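Probable dipeptidase (Pseudomonas aeruginosa, PDB 3B40) probably hydrolyses dipeptides as a metal-dependent member of the membrane dipeptidase (peptidase M19) family. Local coordinates at residues S136-L147 with M160-W171. The protein carries 11 engineered substitutions. Residues are numbered along the deposited sequence; the frame is centred on the assembly and turned at random.
Sequences SMLNAYPLGDDL and MFGFSYVGNNDW. Engineered in segment 160-171: S164 (natural residue Asn).
A140 sets its CB against one face of the W171 indole, 3.3 Å above the plane and displaced toward the rim, and the same methyl meets the edge of the F161 ring, 3.8 Å from CZ. L143 reaches both aromatics with CD1, 3.7 Å from W171 CH2. The indole is turned beside its own backbone N, which brings NE1 within 2.9 Å of G144 O; at 128° the N-H is bent and this bond is weak. Farther back, M137 brings CG into the F161 ring plane at the edge, with SD 5.5 Å from the centroid, 79° off the normal: a Met-aromatic contact.

Strands 131-138 and 160-162 run parallel, as expected of a beta-alpha-beta unit in a TIM-barrel-type family; helix 148-155 links them and packs on M137, L143 and W171. Farther along the chain, F163 O accepts A140 N (2.9 Å) and N169 ND2 from opposite faces of its carbonyl plane. N169 places its amide between backbone N and carbonyl carbon (chi1 65°), and OD1 closes an Asx turn by accepting W171 N at 2.8 Å, in the carbonyl plane. N139 ND2 bonds to G69 O, while a water lies within hydrogen-bonding reach of N139 OD1, Y165 N, G167 O and N169 ND2.

Thus the N169 amide uses both ends: ND2 braces the F163 carbonyl that receives A140 N from 136-147, and OD1 holds W171 N. Another water, donating to D145 OD1 and D170 OD2, probably eases repulsion between these carboxylates, 4.6 Å apart at those oxygens.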
ATOM      1  N   SER A 136      -0.146  -6.160   9.126  1.00 15.75           N
ATOM      2  CA  SER A 136      -0.947  -4.936   8.993  1.00 16.33           C
ATOM      3  C   SER A 136      -2.365  -5.367   8.649  1.00 15.91           C
ATOM      4  O   SER A 136      -2.640  -6.562   8.577  1.00 16.21           O
ATOM      5  CB  SER A 136      -0.349  -3.999   7.942  1.00 15.76           C
ATOM      6  OG  SER A 136      -0.143  -4.679   6.705  1.00 16.85           O
ATOM      7  N   MET A 137      -3.260  -4.400   8.487  1.00 16.44           N
ATOM      8  CA  MET A 137      -4.648  -4.653   8.141  1.00 16.19           C
ATOM      9  C   MET A 137      -5.022  -3.462   7.280  1.00 17.33           C
ATOM     10  O   MET A 137      -4.663  -2.327   7.614  1.00 18.23           O
ATOM     11  CB  MET A 137      -5.509  -4.718   9.428  1.00 15.94           C
ATOM     12  CG  MET A 137      -6.987  -5.019   9.221  1.00 15.83           C
ATOM     13  SD  MET A 137      -7.868  -5.816  10.599  1.00 15.21           S
ATOM     14  CE  MET A 137      -8.053  -4.454  11.681  1.00 15.25           C
ATOM     15  N   LEU A 138      -5.693  -3.702   6.159  1.00 17.58           N
ATOM     16  CA  LEU A 138      -6.132  -2.606   5.317  1.00 18.84           C
ATOM     17  C   LEU A 138      -7.579  -2.859   4.969  1.00 19.00           C
ATOM     18  O   LEU A 138      -7.927  -3.970   4.564  1.00 20.15           O
ATOM     19  CB  LEU A 138      -5.242  -2.468   4.059  1.00 18.31           C
ATOM     20  CG  LEU A 138      -5.481  -1.322   3.061  1.00 18.13           C
ATOM     21  CD1 LEU A 138      -5.110   0.027   3.656  1.00 13.09           C
ATOM     22  CD2 LEU A 138      -4.645  -1.548   1.791  1.00 18.24           C
ATOM     23  N   ASN A 139      -8.408  -1.837   5.188  1.00 19.66           N
ATOM     24  CA  ASN A 139      -9.843  -1.802   4.823  1.00 18.84           C
ATOM     25  C   ASN A 139     -10.788  -2.120   5.996  1.00 19.06           C
ATOM     26  O   ASN A 139     -10.801  -3.251   6.515  1.00 18.89           O
ATOM     27  CB  ASN A 139     -10.141  -2.739   3.664  1.00 18.91           C
ATOM     28  CG  ASN A 139     -11.448  -2.407   2.954  1.00 18.99           C
ATOM     29  OD1 ASN A 139     -12.052  -1.349   3.167  1.00 14.91           O
ATOM     30  ND2 ASN A 139     -11.851  -3.292   2.060  1.00 17.73           N
ATOM     31  N   ALA A 140     -11.580  -1.134   6.413  1.00 17.92           N
ATOM     32  CA  ALA A 140     -12.547  -1.346   7.507  1.00 17.52           C
ATOM     33  C   ALA A 140     -13.808  -2.116   7.074  1.00 18.26           C
ATOM     34  O   ALA A 140     -14.588  -2.543   7.923  1.00 18.05           O
ATOM     35  CB  ALA A 140     -12.941  -0.007   8.121  1.00 17.30           C
ATOM     36  N   TYR A 141     -14.010  -2.275   5.758  1.00 19.00           N
ATOM     37  CA  TYR A 141     -15.182  -2.986   5.225  1.00 20.64           C
ATOM     38  C   TYR A 141     -15.508  -4.335   5.923  1.00 21.38           C
ATOM     39  O   TYR A 141     -16.637  -4.536   6.360  1.00 22.37           O
ATOM     40  CB  TYR A 141     -15.081  -3.134   3.702  1.00 20.59           C
ATOM     41  CG  TYR A 141     -16.198  -3.969   3.102  1.00 22.24           C
ATOM     42  CD1 TYR A 141     -17.461  -3.401   2.845  1.00 21.98           C
ATOM     43  CD2 TYR A 141     -16.001  -5.329   2.788  1.00 19.44           C
ATOM     44  CE1 TYR A 141     -18.497  -4.158   2.298  1.00 21.08           C
ATOM     45  CE2 TYR A 141     -17.052  -6.097   2.244  1.00 20.88           C
ATOM     46  CZ  TYR A 141     -18.282  -5.499   2.002  1.00 20.23           C
ATOM     47  OH  TYR A 141     -19.307  -6.240   1.463  1.00 22.66           O
ATOM     48  N   PRO A 142     -14.531  -5.259   6.060  1.00 22.30           N
ATOM     49  CA  PRO A 142     -14.898  -6.523   6.723  1.00 22.43           C
ATOM     50  C   PRO A 142     -15.377  -6.411   8.182  1.00 23.29           C
ATOM     51  O   PRO A 142     -15.999  -7.356   8.697  1.00 23.00           O
ATOM     52  CB  PRO A 142     -13.600  -7.315   6.701  1.00 23.68           C
ATOM     53  CG  PRO A 142     -12.756  -6.686   5.630  1.00 22.55           C
ATOM     54  CD  PRO A 142     -13.119  -5.250   5.627  1.00 22.56           C
ATOM     55  N   LEU A 143     -15.110  -5.283   8.846  1.00 23.21           N
ATOM     56  CA  LEU A 143     -15.327  -5.193  10.291  1.00 24.38           C
ATOM     57  C   LEU A 143     -16.752  -4.795  10.702  1.00 25.77           C
ATOM     58  O   LEU A 143     -17.084  -4.887  11.883  1.00 26.19           O
ATOM     59  CB  LEU A 143     -14.314  -4.248  10.962  1.00 23.96           C
ATOM     60  CG  LEU A 143     -12.805  -4.306  10.682  1.00 23.25           C
ATOM     61  CD1 LEU A 143     -12.073  -3.305  11.590  1.00 21.49           C
ATOM     62  CD2 LEU A 143     -12.291  -5.728  10.886  1.00 21.32           C
ATOM     63  N   GLY A 144     -17.580  -4.330   9.767  1.00 26.22           N
ATOM     64  CA  GLY A 144     -18.954  -3.933  10.121  1.00 27.49           C
ATOM     65  C   GLY A 144     -18.937  -2.754  11.084  1.00 28.20           C
ATOM     66  O   GLY A 144     -18.066  -1.890  10.969  1.00 28.65           O
ATOM     67  N   ASP A 145     -19.867  -2.725  12.041  1.00 28.44           N
ATOM     68  CA  ASP A 145     -19.961  -1.627  13.023  1.00 28.95           C
ATOM     69  C   ASP A 145     -19.271  -1.944  14.342  1.00 28.72           C
ATOM     70  O   ASP A 145     -19.465  -1.235  15.335  1.00 29.24           O
ATOM     71  CB  ASP A 145     -21.419  -1.279  13.342  1.00 29.49           C
ATOM     72  CG  ASP A 145     -22.211  -0.799  12.127  1.00 32.79           C
ATOM     73  OD1 ASP A 145     -21.612  -0.185  11.214  1.00 35.53           O
ATOM     74  OD2 ASP A 145     -23.451  -1.040  12.096  1.00 36.48           O
ATOM     75  N   ASP A 146     -18.446  -2.981  14.373  1.00 27.54           N
ATOM     76  CA  ASP A 146     -17.922  -3.427  15.649  1.00 26.66           C
ATOM     77  C   ASP A 146     -16.512  -2.888  15.916  1.00 25.97           C
ATOM     78  O   ASP A 146     -15.522  -3.433  15.429  1.00 26.30           O
ATOM     79  CB  ASP A 146     -18.017  -4.956  15.726  1.00 26.54           C
ATOM     80  CG  ASP A 146     -17.574  -5.516  17.048  1.00 27.44           C
ATOM     81  OD1 ASP A 146     -17.413  -4.771  18.042  1.00 26.21           O
ATOM     82  OD2 ASP A 146     -17.392  -6.752  17.090  1.00 30.05           O
ATOM     83  N   LEU A 147     -16.435  -1.821  16.707  1.00 24.37           N
ATOM     84  CA  LEU A 147     -15.154  -1.218  17.121  1.00 24.35           C
ATOM     85  C   LEU A 147     -14.246  -2.198  17.867  1.00 23.26           C
ATOM     86  O   LEU A 147     -13.011  -2.148  17.739  1.00 22.82           O
ATOM     87  CB  LEU A 147     -15.430   0.007  18.018  1.00 24.52           C
ATOM     88  CG  LEU A 147     -14.423   1.149  18.106  1.00 25.40           C
ATOM     89  CD1 LEU A 147     -14.080   1.733  16.735  1.00 27.01           C
ATOM     90  CD2 LEU A 147     -14.976   2.234  19.018  1.00 24.09           C
ATOM     91  N   MET A 160      -0.639  -2.135  12.416  1.00 13.32           N
ATOM     92  CA  MET A 160      -0.918  -0.982  11.547  1.00 11.41           C
ATOM     93  C   MET A 160      -2.286  -1.256  10.934  1.00 13.50           C
ATOM     94  O   MET A 160      -2.568  -2.398  10.592  1.00 13.93           O
ATOM     95  CB  MET A 160       0.157  -0.852  10.427  1.00 11.94           C
ATOM     96  CG  MET A 160      -0.010   0.382   9.452  1.00 11.60           C
ATOM     97  SD  MET A 160       1.391   0.921   8.349  1.00  6.01           S
ATOM     98  CE  MET A 160       1.703  -0.535   7.352  1.00 15.61           C
ATOM     99  N   PHE A 161      -3.124  -0.216  10.824  1.00 12.85           N
ATOM    100  CA  PHE A 161      -4.481  -0.311  10.273  1.00 14.15           C
ATOM    101  C   PHE A 161      -4.751   0.864   9.322  1.00 13.94           C
ATOM    102  O   PHE A 161      -4.576   2.056   9.680  1.00 13.77           O
ATOM    103  CB  PHE A 161      -5.527  -0.315  11.421  1.00 14.91           C
ATOM    104  CG  PHE A 161      -6.969  -0.340  10.946  1.00 15.24           C
ATOM    105  CD1 PHE A 161      -7.742   0.818  10.941  1.00 14.90           C
ATOM    106  CD2 PHE A 161      -7.536  -1.515  10.493  1.00 15.54           C
ATOM    107  CE1 PHE A 161      -9.087   0.796  10.492  1.00 16.80           C
ATOM    108  CE2 PHE A 161      -8.871  -1.538  10.045  1.00 18.17           C
ATOM    109  CZ  PHE A 161      -9.632  -0.399  10.034  1.00 16.34           C
ATOM    110  N   GLY A 162      -5.119   0.523   8.101  1.00 14.33           N
ATOM    111  CA  GLY A 162      -5.596   1.520   7.138  1.00 14.90           C
ATOM    112  C   GLY A 162      -7.084   1.365   6.992  1.00 14.62           C
ATOM    113  O   GLY A 162      -7.581   0.268   6.791  1.00 16.26           O
ATOM    114  N   PHE A 163      -7.814   2.452   7.149  1.00 15.18           N
ATOM    115  CA  PHE A 163      -9.267   2.421   7.028  1.00 14.88           C
ATOM    116  C   PHE A 163      -9.767   2.040   5.661  1.00 15.41           C
ATOM    117  O   PHE A 163     -10.882   1.504   5.526  1.00 15.24           O
ATOM    118  CB  PHE A 163      -9.804   3.823   7.282  1.00 15.45           C
ATOM    119  CG  PHE A 163      -9.814   4.222   8.731  1.00 15.81           C
ATOM    120  CD1 PHE A 163     -11.009   4.295   9.406  1.00 14.94           C
ATOM    121  CD2 PHE A 163      -8.625   4.580   9.399  1.00 16.58           C
ATOM    122  CE1 PHE A 163     -11.049   4.688  10.754  1.00 17.45           C
ATOM    123  CE2 PHE A 163      -8.656   4.948  10.735  1.00 19.17           C
ATOM    124  CZ  PHE A 163      -9.874   5.027  11.410  1.00 17.11           C
ATOM    125  N   SER A 164      -8.999   2.380   4.628  1.00 15.36           N
ATOM    126  CA  SER A 164      -9.563   2.351   3.285  1.00 15.19           C
ATOM    127  C   SER A 164      -8.856   1.466   2.323  1.00 15.49           C
ATOM    128  O   SER A 164      -7.685   1.173   2.484  1.00 17.06           O
ATOM    129  CB  SER A 164      -9.609   3.756   2.676  1.00 14.60           C
ATOM    130  OG  SER A 164     -10.390   4.632   3.459  1.00 15.23           O
ATOM    131  N   TYR A 165      -9.613   1.025   1.327  1.00 16.18           N
ATOM    132  CA  TYR A 165      -9.093   0.558   0.062  1.00 17.10           C
ATOM    133  C   TYR A 165      -9.878   1.312  -1.034  1.00 17.20           C
ATOM    134  O   TYR A 165     -10.383   2.427  -0.800  1.00 18.04           O
ATOM    135  CB  TYR A 165      -9.235  -0.971  -0.028  1.00 17.10           C
ATOM    136  CG  TYR A 165      -8.516  -1.641  -1.177  1.00 16.65           C
ATOM    137  CD1 TYR A 165      -7.108  -1.636  -1.274  1.00 17.84           C
ATOM    138  CD2 TYR A 165      -9.243  -2.303  -2.164  1.00 16.36           C
ATOM    139  CE1 TYR A 165      -6.444  -2.285  -2.364  1.00 17.38           C
ATOM    140  CE2 TYR A 165      -8.608  -2.912  -3.242  1.00 19.55           C
ATOM    141  CZ  TYR A 165      -7.208  -2.916  -3.333  1.00 19.79           C
ATOM    142  OH  TYR A 165      -6.613  -3.562  -4.399  1.00 16.88           O
ATOM    143  N   VAL A 166      -9.931   0.747  -2.230  1.00 17.31           N
ATOM    144  CA  VAL A 166     -10.909   1.145  -3.263  1.00 17.30           C
ATOM    145  C   VAL A 166     -12.342   0.886  -2.732  1.00 16.26           C
ATOM    146  O   VAL A 166     -12.601  -0.150  -2.105  1.00 16.66           O
ATOM    147  CB  VAL A 166     -10.636   0.351  -4.583  1.00 17.31           C
ATOM    148  CG1 VAL A 166     -11.657   0.692  -5.640  1.00 18.93           C
ATOM    149  CG2 VAL A 166      -9.249   0.680  -5.134  1.00 16.73           C
ATOM    150  N   GLY A 167     -13.260   1.831  -2.946  1.00 16.68           N
ATOM    151  CA  GLY A 167     -14.636   1.693  -2.474  1.00 15.36           C
ATOM    152  C   GLY A 167     -14.821   2.402  -1.139  1.00 15.61           C
ATOM    153  O   GLY A 167     -13.956   2.331  -0.276  1.00 15.28           O
ATOM    154  N   ASN A 168     -15.918   3.132  -0.978  1.00 14.90           N
ATOM    155  CA  ASN A 168     -16.240   3.728   0.318  1.00 15.12           C
ATOM    156  C   ASN A 168     -16.552   2.615   1.289  1.00 15.33           C
ATOM    157  O   ASN A 168     -16.947   1.525   0.874  1.00 15.78           O
ATOM    158  CB  ASN A 168     -17.474   4.636   0.221  1.00 14.62           C
ATOM    159  CG  ASN A 168     -17.221   5.925  -0.561  1.00 13.84           C
ATOM    160  OD1 ASN A 168     -16.093   6.401  -0.656  1.00 14.49           O
ATOM    161  ND2 ASN A 168     -18.294   6.525  -1.089  1.00 10.04           N
ATOM    162  N   ASN A 169     -16.396   2.868   2.584  1.00 15.52           N
ATOM    163  CA  ASN A 169     -16.961   1.946   3.569  1.00 16.11           C
ATOM    164  C   ASN A 169     -17.587   2.760   4.702  1.00 16.47           C
ATOM    165  O   ASN A 169     -17.548   4.005   4.668  1.00 16.54           O
ATOM    166  CB  ASN A 169     -15.889   0.943   4.086  1.00 15.05           C
ATOM    167  CG  ASN A 169     -14.788   1.618   4.852  1.00 16.27           C
ATOM    168  OD1 ASN A 169     -15.032   2.264   5.900  1.00 18.79           O
ATOM    169  ND2 ASN A 169     -13.556   1.480   4.359  1.00 12.55           N
ATOM    170  N   ASP A 170     -18.177   2.070   5.683  1.00 15.61           N
ATOM    171  CA  ASP A 170     -18.976   2.746   6.727  1.00 16.57           C
ATOM    172  C   ASP A 170     -18.176   3.505   7.782  1.00 15.91           C
ATOM    173  O   ASP A 170     -18.748   4.207   8.596  1.00 16.29           O
ATOM    174  CB  ASP A 170     -19.924   1.762   7.414  1.00 16.68           C
ATOM    175  CG  ASP A 170     -20.966   1.208   6.452  1.00 17.10           C
ATOM    176  OD1 ASP A 170     -21.327   1.886   5.469  1.00 20.69           O
ATOM    177  OD2 ASP A 170     -21.411   0.093   6.667  1.00 19.76           O
ATOM    178  N   TRP A 171     -16.862   3.359   7.759  1.00 15.68           N
ATOM    179  CA  TRP A 171     -15.942   4.075   8.670  1.00 15.50           C
ATOM    180  C   TRP A 171     -15.275   5.299   8.025  1.00 14.38           C
ATOM    181  O   TRP A 171     -15.019   6.300   8.690  1.00 13.93           O
ATOM    182  CB  TRP A 171     -14.847   3.106   9.127  1.00 16.34           C
ATOM    183  CG  TRP A 171     -15.299   2.057  10.109  1.00 19.16           C
ATOM    184  CD1 TRP A 171     -16.579   1.582  10.284  1.00 23.47           C
ATOM    185  CD2 TRP A 171     -14.486   1.379  11.089  1.00 18.22           C
ATOM    186  NE1 TRP A 171     -16.596   0.621  11.287  1.00 25.35           N
ATOM    187  CE2 TRP A 171     -15.327   0.476  11.789  1.00 22.74           C
ATOM    188  CE3 TRP A 171     -13.130   1.425  11.416  1.00 18.62           C
ATOM    189  CZ2 TRP A 171     -14.849  -0.364  12.815  1.00 21.11           C
ATOM    190  CZ3 TRP A 171     -12.654   0.588  12.429  1.00 20.20           C
ATOM    191  CH2 TRP A 171     -13.513  -0.289  13.117  1.00 20.54           C
TER
HETATM  192  O   HOH W   1     -13.664  -1.823  -0.195  1.00 15.80           O
HETATM  193  O   HOH W   2     -12.730   0.836   1.613  1.00 22.09           O
HETATM  194  O   HOH W   3     -20.553  -1.324   8.744  1.00 42.61           O